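Local atomic coordinates of 2-dehydro-3-deoxy-D-arabinonate dehydratase (Sulfolobus solfataricus, PDB entry 2Q18), a protein that catalyses the dehydration of 2-dehydro-3-deoxy-D-arabinonate to 2,5-dioxopentanoate, a step in the pentose oxidation pathway that converts D-arabinonate to 2-oxoglutarate. Residues Lys69-Pro74 with Pro192-Ser197; Glu75-Gly80 with Arg242-Pro247; Arg134-Trp139 with Arg168-Glu173; Val218-Ser223 with Arg262-Lys267. All blocks are in the same frame, centred on the assembly; numbering follows the deposited sequence.

Interaction 1 (Lys69-Pro74 with Pro192-Ser197); sequences KPIDPP and PVIVTS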
loop_
_atom_site.group_PDB
_atom_site.type_symbol
_atom_site.label_atom_id
_atom_site.label_comp_id
_atom_site.label_asym_id
_atom_site.label_seq_id
_atom_site.Cartn_x
_atom_site.Cartn_y
_atom_site.Cartn_z
ATOM N N LYS A 69 -22.965 -4.561 4.517
ATOM C CA LYS A 69 -23.163 -3.548 3.470
ATOM C C LYS A 69 -22.573 -4.082 2.166
ATOM O O LYS A 69 -21.445 -4.572 2.171
ATOM C CB LYS A 69 -22.455 -2.240 3.840
ATOM C CG LYS A 69 -23.052 -1.495 5.020
ATOM C CD LYS A 69 -22.180 -0.302 5.423
ATOM C CE LYS A 69 -20.968 -0.753 6.234
ATOM N NZ LYS A 69 -20.308 0.370 6.924
ATOM N N PRO A 70 -23.340 -4.033 1.061
ATOM C CA PRO A 70 -22.816 -4.513 -0.224
ATOM C C PRO A 70 -21.636 -3.695 -0.780
ATOM O O PRO A 70 -20.827 -4.231 -1.544
ATOM C CB PRO A 70 -24.027 -4.436 -1.164
ATOM C CG PRO A 70 -24.961 -3.486 -0.523
ATOM C CD PRO A 70 -24.742 -3.586 0.956
ATOM N N ILE A 71 -21.554 -2.418 -0.409
ATOM C CA ILE A 71 -20.405 -1.562 -0.742
ATOM C C ILE A 71 -20.109 -0.644 0.433
ATOM O O ILE A 71 -20.922 -0.525 1.356
ATOM C CB ILE A 71 -20.641 -0.660 -2.012
ATOM C CG1 ILE A 71 -21.788 0.340 -1.779
ATOM C CG2 ILE A 71 -20.836 -1.504 -3.286
ATOM C CD1 ILE A 71 -21.937 1.403 -2.875
ATOM N N ASP A 72 -18.942 -0.008 0.395
ATOM C CA ASP A 72 -18.644 1.124 1.263
ATOM C C ASP A 72 -18.898 2.400 0.458
ATOM O O ASP A 72 -18.050 2.802 -0.344
ATOM C CB ASP A 72 -17.187 1.074 1.751
ATOM C CG ASP A 72 -16.882 -0.173 2.579
ATOM O OD1 ASP A 72 -17.648 -0.469 3.521
ATOM O OD2 ASP A 72 -15.871 -0.859 2.289
ATOM N N PRO A 73 -20.069 3.044 0.658
ATOM C CA PRO A 73 -20.364 4.245 -0.125
ATOM C C PRO A 73 -19.557 5.429 0.414
ATOM O O PRO A 73 -19.697 5.778 1.589
ATOM C CB PRO A 73 -21.863 4.452 0.101
ATOM C CG PRO A 73 -22.126 3.856 1.454
ATOM C CD PRO A 73 -21.136 2.733 1.630
ATOM N N PRO A 74 -18.701 6.038 -0.428
ATOM C CA PRO A 74 -17.846 7.097 0.106
ATOM C C PRO A 74 -18.657 8.248 0.698
ATOM O O PRO A 74 -18.232 8.857 1.677
ATOM C CB PRO A 74 -17.031 7.548 -1.112
ATOM C CG PRO A 74 -17.080 6.376 -2.054
ATOM C CD PRO A 74 -18.457 5.804 -1.864
ATOM N N PRO A 192 -30.274 -5.574 1.202
ATOM C CA PRO A 192 -29.098 -6.431 1.408
ATOM C C PRO A 192 -28.242 -6.572 0.150
ATOM O O PRO A 192 -27.125 -7.092 0.216
ATOM C CB PRO A 192 -29.702 -7.788 1.801
ATOM C CG PRO A 192 -31.088 -7.776 1.265
ATOM C CD PRO A 192 -31.530 -6.348 1.119
ATOM N N VAL A 193 -28.776 -6.111 -0.976
ATOM C CA VAL A 193 -28.092 -6.161 -2.261
ATOM C C VAL A 193 -28.139 -4.806 -2.959
ATOM O O VAL A 193 -28.959 -3.944 -2.624
ATOM C CB VAL A 193 -28.716 -7.220 -3.220
ATOM C CG1 VAL A 193 -28.486 -8.643 -2.707
ATOM C CG2 VAL A 193 -30.215 -6.951 -3.447
ATOM N N ILE A 194 -27.255 -4.624 -3.933
ATOM C CA ILE A 194 -27.430 -3.570 -4.921
ATOM C C ILE A 194 -27.807 -4.259 -6.219
ATOM O O ILE A 194 -27.109 -5.167 -6.669
ATOM C CB ILE A 194 -26.157 -2.724 -5.109
ATOM C CG1 ILE A 194 -25.871 -1.918 -3.837
ATOM C CG2 ILE A 194 -26.299 -1.787 -6.322
ATOM C CD1 ILE A 194 -24.432 -1.511 -3.699
ATOM N N VAL A 195 -28.923 -3.847 -6.807
ATOM C CA VAL A 195 -29.349 -4.429 -8.071
ATOM C C VAL A 195 -28.942 -3.503 -9.208
ATOM O O VAL A 195 -29.076 -2.283 -9.103
ATOM C CB VAL A 195 -30.876 -4.754 -8.107
ATOM C CG1 VAL A 195 -31.283 -5.578 -6.877
ATOM C CG2 VAL A 195 -31.726 -3.485 -8.211
ATOM N N THR A 196 -28.428 -4.084 -10.286
ATOM C CA THR A 196 -28.061 -3.300 -11.457
ATOM C C THR A 196 -29.317 -2.709 -12.087
ATOM O O THR A 196 -30.425 -3.211 -11.873
ATOM C CB THR A 196 -27.262 -4.124 -12.481
ATOM O OG1 THR A 196 -27.983 -5.318 -12.813
ATOM C CG2 THR A 196 -25.906 -4.501 -11.904
ATOM N N SER A 197 -29.133 -1.633 -12.846
ATOM C CA SER A 197 -30.237 -0.858 -13.405
ATOM C C SER A 197 -31.204 -1.686 -14.255
ATOM O O SER A 197 -32.410 -1.423 -14.257
ATOM C CB SER A 197 -29.684 0.323 -14.207
ATOM O OG SER A 197 -30.696 1.277 -14.461
#
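I194 meets P70 and I71 crosswise. Its side chain runs at about a right angle to each of theirs. The branch that does the touching is CG1 with CD1. CG1 lies beside the backbone N, anti to the carbonyl carbon (chi1 -67°), and CD1 carries on from it to the loop 69-74. There I194 CD1 comes to 3.6 Å from I71 CG2. It also touches CG1 and CD1 of I71, so both branches of that side chain meet one methyl. Toward the proline, I194 CG1 lies 3.8 Å from P70 CG, and CD1 is as near. P70 CG also passes 4.2 Å from the backbone C of V193, a looser approach. An alanine at I194 would probably open a gap beside P70 and I71, since both CG1 and CD1 would be gone. This is buried apolar packing, away from the metal and substrate sites. It joins the loop between strands 65-67 and 76-80 to strand 188-195. F190 of that strand also touches P70 and I71. L34 of helix 30-40 packs on I194, while P30 and I31 meet I71. L3 of strand 2-8 pairs with I194 through backbone hydrogen bonds, and its side chain touches P70.

Interaction 2 (Glu75-Gly80 with Arg242-Pro247); sequences EVWGSG and RDNPIP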
loop_
_atom_site.group_PDB
_atom_site.type_symbol
_atom_site.label_atom_id
_atom_site.label_comp_id
_atom_site.label_asym_id
_atom_site.label_seq_id
_atom_site.Cartn_x
_atom_site.Cartn_y
_atom_site.Cartn_z
ATOM N N GLU A 75 -19.825 8.515 0.118
ATOM C CA GLU A 75 -20.743 9.523 0.640
ATOM C C GLU A 75 -22.164 9.014 0.539
ATOM O O GLU A 75 -22.504 8.286 -0.397
ATOM C CB GLU A 75 -20.613 10.850 -0.131
ATOM C CG GLU A 75 -19.239 11.496 -0.004
ATOM C CD GLU A 75 -19.112 12.827 -0.741
ATOM O OE1 GLU A 75 -20.125 13.361 -1.248
ATOM O OE2 GLU A 75 -17.978 13.340 -0.800
ATOM N N VAL A 76 -22.989 9.390 1.512
ATOM C CA VAL A 76 -24.424 9.121 1.442
ATOM C C VAL A 76 -25.179 10.432 1.591
ATOM O O VAL A 76 -24.962 11.187 2.540
ATOM C CB VAL A 76 -24.908 8.102 2.512
ATOM C CG1 VAL A 76 -26.393 7.810 2.329
ATOM C CG2 VAL A 76 -24.108 6.805 2.435
ATOM N N TRP A 77 -26.059 10.691 0.632
ATOM C CA TRP A 77 -26.881 11.888 0.628
ATOM C C TRP A 77 -28.353 11.487 0.598
ATOM O O TRP A 77 -28.706 10.391 0.154
ATOM C CB TRP A 77 -26.561 12.750 -0.597
ATOM C CG TRP A 77 -25.196 13.390 -0.578
ATOM C CD1 TRP A 77 -23.998 12.785 -0.839
ATOM C CD2 TRP A 77 -24.899 14.765 -0.302
ATOM N NE1 TRP A 77 -22.971 13.700 -0.742
ATOM C CE2 TRP A 77 -23.497 14.923 -0.414
ATOM C CE3 TRP A 77 -25.684 15.885 0.017
ATOM C CZ2 TRP A 77 -22.860 16.152 -0.208
ATOM C CZ3 TRP A 77 -25.051 17.106 0.225
ATOM C CH2 TRP A 77 -23.651 17.229 0.107
ATOM N N GLY A 78 -29.211 12.388 1.058
ATOM C CA GLY A 78 -30.636 12.129 1.050
ATOM C C GLY A 78 -31.435 13.257 0.442
ATOM O O GLY A 78 -30.993 14.407 0.406
ATOM N N SER A 79 -32.609 12.903 -0.063
ATOM C CA SER A 79 -33.612 13.874 -0.447
ATOM C C SER A 79 -34.853 13.597 0.397
ATOM O O SER A 79 -35.042 12.485 0.901
ATOM C CB SER A 79 -33.926 13.766 -1.937
ATOM O OG SER A 79 -34.451 14.989 -2.435
ATOM N N GLY A 80 -35.674 14.616 0.586
ATOM C CA GLY A 80 -36.917 14.467 1.329
ATOM C C GLY A 80 -38.020 15.254 0.663
ATOM O O GLY A 80 -37.761 16.045 -0.255
ATOM N N ARG A 242 -24.714 19.463 -8.562
ATOM C CA ARG A 242 -24.490 20.853 -8.973
ATOM C C ARG A 242 -23.404 21.521 -8.136
ATOM O O ARG A 242 -23.575 21.709 -6.929
ATOM C CB ARG A 242 -25.782 21.670 -8.895
ATOM C CG ARG A 242 -25.608 23.119 -9.343
ATOM C CD ARG A 242 -26.908 23.887 -9.284
ATOM N NE ARG A 242 -27.855 23.454 -10.312
ATOM C CZ ARG A 242 -29.069 23.974 -10.472
ATOM N NH1 ARG A 242 -29.493 24.944 -9.669
ATOM N NH2 ARG A 242 -29.861 23.520 -11.433
ATOM N N ASP A 243 -22.297 21.873 -8.794
ATOM C CA ASP A 243 -21.131 22.493 -8.149
ATOM C C ASP A 243 -20.584 21.655 -6.987
ATOM O O ASP A 243 -19.879 22.163 -6.112
ATOM C CB ASP A 243 -21.462 23.921 -7.691
ATOM C CG ASP A 243 -21.892 24.820 -8.845
ATOM O OD1 ASP A 243 -21.358 24.658 -9.964
ATOM O OD2 ASP A 243 -22.765 25.685 -8.629
ATOM N N ASN A 244 -20.904 20.365 -7.008
ATOM C CA ASN A 244 -20.672 19.483 -5.870
ATOM C C ASN A 244 -20.251 18.099 -6.351
ATOM O O ASN A 244 -21.096 17.252 -6.625
ATOM C CB ASN A 244 -21.938 19.408 -5.005
ATOM C CG ASN A 244 -21.730 18.630 -3.716
ATOM O OD1 ASN A 244 -20.654 18.672 -3.111
ATOM N ND2 ASN A 244 -22.775 17.926 -3.279
ATOM N N PRO A 245 -18.933 17.872 -6.469
ATOM C CA PRO A 245 -18.446 16.594 -6.977
ATOM C C PRO A 245 -18.749 15.468 -5.999
ATOM O O PRO A 245 -18.616 15.642 -4.789
ATOM C CB PRO A 245 -16.931 16.809 -7.095
ATOM C CG PRO A 245 -16.621 17.899 -6.124
ATOM C CD PRO A 245 -17.831 18.791 -6.128
ATOM N N ILE A 246 -19.178 14.329 -6.530
ATOM C CA ILE A 246 -19.414 13.143 -5.715
ATOM C C ILE A 246 -18.538 11.996 -6.219
ATOM O O ILE A 246 -18.313 11.875 -7.421
ATOM C CB ILE A 246 -20.916 12.737 -5.691
ATOM C CG1 ILE A 246 -21.458 12.545 -7.113
ATOM C CG2 ILE A 246 -21.738 13.780 -4.913
ATOM C CD1 ILE A 246 -22.697 11.666 -7.205
ATOM N N PRO A 247 -18.007 11.174 -5.299
ATOM C CA PRO A 247 -17.207 10.021 -5.718
ATOM C C PRO A 247 -18.043 8.872 -6.275
ATOM O O PRO A 247 -19.250 8.803 -6.021
ATOM C CB PRO A 247 -16.499 9.596 -4.428
ATOM C CG PRO A 247 -17.360 10.107 -3.331
ATOM C CD PRO A 247 -18.075 11.312 -3.830
HETATM O O HOH W 1 -16.907 14.505 -3.182
#
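OE2 of E75, which lies against the ring of P247, is gripped by two groups. One is a water that donates to E75 OE2 at 2.9 Å. The same water donates to P245 O at 2.6 Å, so it links E75, just before strand 76-80, to the loop 242-247. The other is R123 of the second subunit, whose NH1 forms a salt bridge with OE2. The second oxygen, E75 OE1, takes a bond from W77 NE1, two residues on, at 2.9 Å and nearly straight at 172°. OE1 lies in the indole plane and is met on its anti side, somewhat out of the carboxylate plane. An alanine at E75 would probably leave R123 of the second subunit without its carboxylate and W77 NE1 without its acceptor. The E75 chain is extended (chi2 -179°), which carries CD out to P247. P247 crosses this side chain at about a right angle, with P247 CD 3.6 Å from E75 CD. W77 and N244 reach toward each other tip to tip. N244 ND2 comes to 3.5 Å from W77 CZ2, with ring and amide planes 72° apart. The amide is fixed by other partners: ND2 donates to L240 O, and OD1 accepts from NE of R123 of the second subunit. These bonds to R123 place the contact at a subunit interface. The W77 side chain is about 9 Å from that of D164, a magnesium ligand. Strand 76-80 runs parallel to 250-253 and antiparallel to 114-119. Helix 233-241 packs L240 on W77 and I241 on I246.

Interaction 3 (Arg134-Trp139 with Arg168-Glu173); sequences RSDSEW and RDLEAE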
loop_
_atom_site.group_PDB
_atom_site.type_symbol
_atom_site.label_atom_id
_atom_site.label_comp_id
_atom_site.label_asym_id
_atom_site.label_seq_id
_atom_site.Cartn_x
_atom_site.Cartn_y
_atom_site.Cartn_z
ATOM N N ARG A 134 -30.439 7.660 18.852
ATOM C CA ARG A 134 -29.619 8.562 19.657
ATOM C C ARG A 134 -30.050 8.510 21.124
ATOM O O ARG A 134 -31.238 8.365 21.424
ATOM C CB ARG A 134 -29.741 10.002 19.137
ATOM C CG ARG A 134 -29.096 10.274 17.767
ATOM C CD ARG A 134 -29.286 11.744 17.348
ATOM N NE ARG A 134 -28.767 12.635 18.383
ATOM C CZ ARG A 134 -27.638 13.328 18.302
ATOM N NH1 ARG A 134 -26.894 13.297 17.197
ATOM N NH2 ARG A 134 -27.266 14.078 19.329
ATOM N N SER A 135 -29.077 8.634 22.025
ATOM C CA SER A 135 -29.321 8.656 23.464
ATOM C C SER A 135 -30.244 9.798 23.892
ATOM O O SER A 135 -30.916 9.704 24.923
ATOM C CB SER A 135 -27.998 8.760 24.220
ATOM O OG SER A 135 -27.329 9.970 23.903
ATOM N N ASP A 136 -30.274 10.865 23.095
ATOM C CA ASP A 136 -31.046 12.064 23.420
ATOM C C ASP A 136 -32.281 12.250 22.541
ATOM O O ASP A 136 -32.855 13.339 22.491
ATOM C CB ASP A 136 -30.151 13.313 23.380
ATOM C CG ASP A 136 -29.531 13.566 22.002
ATOM O OD1 ASP A 136 -29.704 12.737 21.076
ATOM O OD2 ASP A 136 -28.867 14.612 21.851
ATOM N N SER A 137 -32.687 11.190 21.849
ATOM C CA SER A 137 -33.925 11.216 21.079
ATOM C C SER A 137 -34.996 10.377 21.765
ATOM O O SER A 137 -34.726 9.261 22.214
ATOM C CB SER A 137 -33.704 10.702 19.658
ATOM O OG SER A 137 -34.930 10.663 18.948
ATOM N N GLU A 138 -36.208 10.925 21.833
ATOM C CA GLU A 138 -37.360 10.223 22.398
ATOM C C GLU A 138 -38.378 9.881 21.314
ATOM O O GLU A 138 -39.461 9.365 21.610
ATOM C CB GLU A 138 -38.013 11.059 23.510
ATOM C CG GLU A 138 -37.297 10.987 24.865
ATOM C CD GLU A 138 -36.048 11.867 24.946
ATOM O OE1 GLU A 138 -36.119 13.056 24.559
ATOM O OE2 GLU A 138 -34.995 11.372 25.416
ATOM N N TRP A 139 -38.033 10.178 20.060
ATOM C CA TRP A 139 -38.893 9.849 18.923
ATOM C C TRP A 139 -38.101 9.684 17.617
ATOM O O TRP A 139 -37.981 10.621 16.814
ATOM C CB TRP A 139 -40.032 10.874 18.773
ATOM C CG TRP A 139 -40.988 10.560 17.659
ATOM C CD1 TRP A 139 -41.465 9.328 17.309
ATOM C CD2 TRP A 139 -41.589 11.496 16.753
ATOM N NE1 TRP A 139 -42.318 9.438 16.237
ATOM C CE2 TRP A 139 -42.413 10.757 15.877
ATOM C CE3 TRP A 139 -41.511 12.886 16.599
ATOM C CZ2 TRP A 139 -43.154 11.361 14.855
ATOM C CZ3 TRP A 139 -42.247 13.487 15.582
ATOM C CH2 TRP A 139 -43.057 12.723 14.723
ATOM N N ARG A 168 -36.792 12.250 14.643
ATOM C CA ARG A 168 -37.866 13.156 14.246
ATOM C C ARG A 168 -38.194 14.237 15.278
ATOM O O ARG A 168 -38.622 15.334 14.911
ATOM C CB ARG A 168 -39.123 12.361 13.880
ATOM C CG ARG A 168 -39.004 11.527 12.603
ATOM C CD ARG A 168 -39.025 12.387 11.328
ATOM N NE ARG A 168 -40.077 13.404 11.365
ATOM C CZ ARG A 168 -41.365 13.172 11.123
ATOM N NH1 ARG A 168 -41.787 11.951 10.810
ATOM N NH2 ARG A 168 -42.239 14.166 11.195
ATOM N N ASP A 169 -37.980 13.935 16.557
ATOM C CA ASP A 169 -38.240 14.905 17.622
ATOM C C ASP A 169 -37.264 16.076 17.583
ATOM O O ASP A 169 -37.664 17.224 17.789
ATOM C CB ASP A 169 -38.256 14.244 19.010
ATOM C CG ASP A 169 -36.971 13.494 19.331
ATOM O OD1 ASP A 169 -36.364 12.900 18.410
ATOM O OD2 ASP A 169 -36.573 13.492 20.519
ATOM N N LEU A 170 -35.990 15.786 17.309
ATOM C CA LEU A 170 -34.970 16.829 17.210
ATOM C C LEU A 170 -35.231 17.741 16.010
ATOM O O LEU A 170 -35.077 18.958 16.104
ATOM C CB LEU A 170 -33.556 16.227 17.160
ATOM C CG LEU A 170 -33.101 15.328 18.320
ATOM C CD1 LEU A 170 -31.616 14.986 18.201
ATOM C CD2 LEU A 170 -33.388 15.951 19.681
ATOM N N GLU A 171 -35.648 17.140 14.898
ATOM C CA GLU A 171 -36.028 17.870 13.695
ATOM C C GLU A 171 -37.231 18.799 13.925
ATOM O O GLU A 171 -37.228 19.951 13.476
ATOM C CB GLU A 171 -36.329 16.886 12.562
ATOM C CG GLU A 171 -36.977 17.522 11.344
ATOM C CD GLU A 171 -37.320 16.530 10.250
ATOM O OE1 GLU A 171 -37.247 15.302 10.485
ATOM O OE2 GLU A 171 -37.671 16.992 9.143
ATOM N N ALA A 172 -38.253 18.285 14.614
ATOM C CA ALA A 172 -39.477 19.039 14.900
ATOM C C ALA A 172 -39.195 20.224 15.815
ATOM O O ALA A 172 -39.836 21.271 15.711
ATOM C CB ALA A 172 -40.533 18.128 15.519
ATOM N N GLU A 173 -38.228 20.038 16.706
ATOM C CA GLU A 173 -37.772 21.057 17.641
ATOM C C GLU A 173 -37.241 22.305 16.911
ATOM O O GLU A 173 -37.520 23.439 17.314
ATOM C CB GLU A 173 -36.662 20.446 18.488
ATOM C CG GLU A 173 -36.716 20.730 19.958
ATOM C CD GLU A 173 -35.934 19.695 20.748
ATOM O OE1 GLU A 173 -36.470 18.583 20.973
ATOM O OE2 GLU A 173 -34.783 19.988 21.137
HETATM O O HOH W 2 -35.834 15.298 22.438
#
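D169, in the first turn of helix 168-173, takes hydrogen bonds from S137 and E138, just where a type I beta turn from R134 to S137 ends. This is the junction of a turn and a short helix in the FAH fold. D169 CG lies between the backbone N and the carbonyl carbon (chi1 57°), which sets the carboxylate beside S137 and E138. Three hydrogen bonds cross the junction. S137 OG donates to D169 OD1 at 2.7 Å, on the syn side but tilted out of the carboxylate plane. E138 N donates to D169 OD2 at 2.9 Å, almost straight at 170° but from above the carboxylate plane. D169 N makes a weak bond to W139 O. A water donates to D169 OD2 at 2.7 Å and to E138 OE1. It bridges two acids whose oxygens, E138 OE1 and D169 OD2, are 4.1 Å apart.

Salt bridges flank the contact. R134 holds D136 side-on with NE and NH2, one to each oxygen. D136 OD2 also pairs with R112 and R242 of the second subunit. On the helix, R168 NE pairs with E171 OE1. The R168 side chain is about 4 Å from that of E143, a magnesium ligand.

The rest is packing. L170 CD1 lies 3.7 Å from R134 NE, and the two side chains cross at about a right angle. W139 and R168 lie side by side. The R168 guanidinium has W139 CH2 over one face. R168 CB makes a CH-pi contact, 3.7 Å from the centroid of the six-membered ring of W139 and 14° off the normal.

Interaction 4 (Val218-Ser223 with Arg262-Lys267); sequences VFFEGS and RDKGLK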
loop_
_atom_site.group_PDB
_atom_site.type_symbol
_atom_site.label_atom_id
_atom_site.label_comp_id
_atom_site.label_asym_id
_atom_site.label_seq_id
_atom_site.Cartn_x
_atom_site.Cartn_y
_atom_site.Cartn_z
ATOM N N VAL A 218 -46.107 -7.199 15.215
ATOM C CA VAL A 218 -46.098 -6.154 14.191
ATOM C C VAL A 218 -46.621 -4.857 14.817
ATOM O O VAL A 218 -47.831 -4.609 14.875
ATOM C CB VAL A 218 -46.899 -6.557 12.932
ATOM C CG1 VAL A 218 -46.949 -5.412 11.924
ATOM C CG2 VAL A 218 -46.285 -7.789 12.284
ATOM N N PHE A 219 -45.678 -4.060 15.312
ATOM C CA PHE A 219 -45.957 -2.813 16.012
ATOM C C PHE A 219 -46.349 -1.701 15.037
ATOM O O PHE A 219 -47.077 -0.772 15.395
ATOM C CB PHE A 219 -44.733 -2.432 16.845
ATOM C CG PHE A 219 -44.884 -1.159 17.627
ATOM C CD1 PHE A 219 -44.071 -0.065 17.349
ATOM C CD2 PHE A 219 -45.817 -1.057 18.658
ATOM C CE1 PHE A 219 -44.192 1.113 18.076
ATOM C CE2 PHE A 219 -45.948 0.119 19.390
ATOM C CZ PHE A 219 -45.134 1.205 19.100
ATOM N N PHE A 220 -45.858 -1.804 13.806
ATOM C CA PHE A 220 -46.262 -0.915 12.720
ATOM C C PHE A 220 -46.078 -1.620 11.386
ATOM O O PHE A 220 -45.101 -2.342 11.187
ATOM C CB PHE A 220 -45.465 0.402 12.723
ATOM C CG PHE A 220 -45.768 1.284 11.534
ATOM C CD1 PHE A 220 -46.787 2.230 11.596
ATOM C CD2 PHE A 220 -45.065 1.135 10.340
ATOM C CE1 PHE A 220 -47.094 3.024 10.493
ATOM C CE2 PHE A 220 -45.366 1.921 9.232
ATOM C CZ PHE A 220 -46.379 2.872 9.310
ATOM N N GLU A 221 -47.025 -1.411 10.477
ATOM C CA GLU A 221 -46.871 -1.837 9.095
ATOM C C GLU A 221 -47.516 -0.822 8.159
ATOM O O GLU A 221 -48.616 -0.331 8.420
ATOM C CB GLU A 221 -47.450 -3.234 8.866
ATOM C CG GLU A 221 -47.227 -3.767 7.452
ATOM C CD GLU A 221 -47.468 -5.263 7.323
ATOM O OE1 GLU A 221 -47.777 -5.924 8.341
ATOM O OE2 GLU A 221 -47.347 -5.784 6.193
ATOM N N GLY A 222 -46.817 -0.508 7.074
ATOM C CA GLY A 222 -47.303 0.445 6.086
ATOM C C GLY A 222 -46.580 0.259 4.770
ATOM O O GLY A 222 -45.420 -0.170 4.740
ATOM N N SER A 223 -47.265 0.575 3.679
ATOM C CA SER A 223 -46.678 0.456 2.356
ATOM C C SER A 223 -47.023 1.645 1.461
ATOM O O SER A 223 -48.008 2.350 1.690
ATOM C CB SER A 223 -47.100 -0.858 1.694
ATOM O OG SER A 223 -48.484 -0.848 1.397
ATOM N N ARG A 262 -46.613 9.404 16.015
ATOM C CA ARG A 262 -45.784 9.932 17.098
ATOM C C ARG A 262 -45.576 8.937 18.242
ATOM O O ARG A 262 -44.638 9.081 19.031
ATOM C CB ARG A 262 -46.373 11.243 17.630
ATOM C CG ARG A 262 -45.355 12.144 18.328
ATOM C CD ARG A 262 -45.888 13.561 18.502
ATOM N NE ARG A 262 -46.143 14.217 17.219
ATOM C CZ ARG A 262 -46.700 15.418 17.079
ATOM N NH1 ARG A 262 -46.888 15.920 15.864
ATOM N NH2 ARG A 262 -47.072 16.121 18.145
ATOM N N ASP A 263 -46.448 7.934 18.329
ATOM C CA ASP A 263 -46.332 6.892 19.354
ATOM C C ASP A 263 -45.534 5.673 18.865
ATOM O O ASP A 263 -45.327 4.714 19.615
ATOM C CB ASP A 263 -47.723 6.471 19.862
ATOM C CG ASP A 263 -48.616 5.905 18.761
ATOM O OD1 ASP A 263 -48.359 6.162 17.562
ATOM O OD2 ASP A 263 -49.594 5.203 19.102
ATOM N N LYS A 264 -45.078 5.730 17.613
ATOM C CA LYS A 264 -44.404 4.598 16.972
ATOM C C LYS A 264 -42.876 4.700 16.977
ATOM O O LYS A 264 -42.196 4.073 16.161
ATOM C CB LYS A 264 -44.944 4.381 15.550
ATOM C CG LYS A 264 -46.436 4.034 15.478
ATOM C CD LYS A 264 -46.763 2.767 16.270
ATOM C CE LYS A 264 -48.256 2.485 16.324
ATOM N NZ LYS A 264 -48.784 2.012 15.017
ATOM N N GLY A 265 -42.345 5.485 17.911
ATOM C CA GLY A 265 -40.905 5.643 18.068
ATOM C C GLY A 265 -40.200 4.327 18.337
ATOM O O GLY A 265 -40.663 3.506 19.140
ATOM N N LEU A 266 -39.081 4.126 17.647
ATOM C CA LEU A 266 -38.246 2.940 17.808
ATOM C C LEU A 266 -37.712 2.809 19.228
ATOM O O LEU A 266 -37.415 3.809 19.882
ATOM C CB LEU A 266 -37.063 3.016 16.836
ATOM C CG LEU A 266 -37.025 2.241 15.514
ATOM C CD1 LEU A 266 -38.394 1.892 14.932
ATOM C CD2 LEU A 266 -36.154 2.980 14.493
ATOM N N LYS A 267 -37.590 1.574 19.701
ATOM C CA LYS A 267 -36.850 1.320 20.935
ATOM C C LYS A 267 -35.898 0.136 20.833
ATOM O O LYS A 267 -35.925 -0.615 19.860
ATOM C CB LYS A 267 -37.769 1.222 22.166
ATOM C CG LYS A 267 -38.961 0.304 22.043
ATOM C CD LYS A 267 -39.852 0.368 23.306
ATOM C CE LYS A 267 -40.531 1.729 23.463
ATOM N NZ LYS A 267 -41.449 1.779 24.639
#
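K264 is bent at chi2 (-58°) and again at chi4, and these turns bring it to F219 and F220. The first turn lays CD over one face of the F219 ring. The second turns NZ to the backbone of strand 217-225. F219 CG is anti to the backbone N (chi1 -180°), which carries CG, and the ring with it, toward K264. The result is a CH-pi contact, with K264 CD 3.9 Å from the centroid of the F219 ring and 26° off its normal. CD is offset toward the rim, 3.6 Å from F219 CZ and equally near CE1. The rim also meets a carbonyl: D263 O lies near the ring plane, 3.6 Å from F219 CZ.

F219 and F220 both face I212 of strand 207-214. This is a classic beta bulge. It lies in strand 217-225, the outermost strand on its side of a five-stranded mixed sheet within the chain. Both phenylalanines meet the same lysine here. The loop 262-267 leads on to strand 271-276 of that sheet.

The ammonium end is held lightly. K264 NZ makes a weak hydrogen bond to F219 O at 3.3 Å. It also sits at the edge of the second ring, in its plane, 4.0 Å from F220 CD1. Its cation-pi distance to F219 is long, so any attraction there is weak at most. R214 has a cation-pi contact with F219 and donates to G265 O. F220 also touches I258 and P260, and its side chain is about 9 Å from that of the substrate-binding residue T256.

Interactions 1 and 2 are buried, interaction 3 is partly buried and interaction 4 lies at the surface. Their chemistry differs with their place. Interaction 1 is purely apolar. Interaction 2 buries a carboxylate beside rings, and interaction 3 is rich in charges and hydrogen bonds. Both touch the second subunit. Interaction 4 sets a lysine against two phenylalanine rings and touches no other chain of the assembly. Segments 69-74 and 75-80 follow each other directly, so interactions 1 and 2 hold one continuous run from loop into strand 76-80. P74 packs on P247 between them. W139 of interaction 3 packs on R262 and G265 of interaction 4. Interactions 2 and 4 lie on opposite sides of the chain's centre.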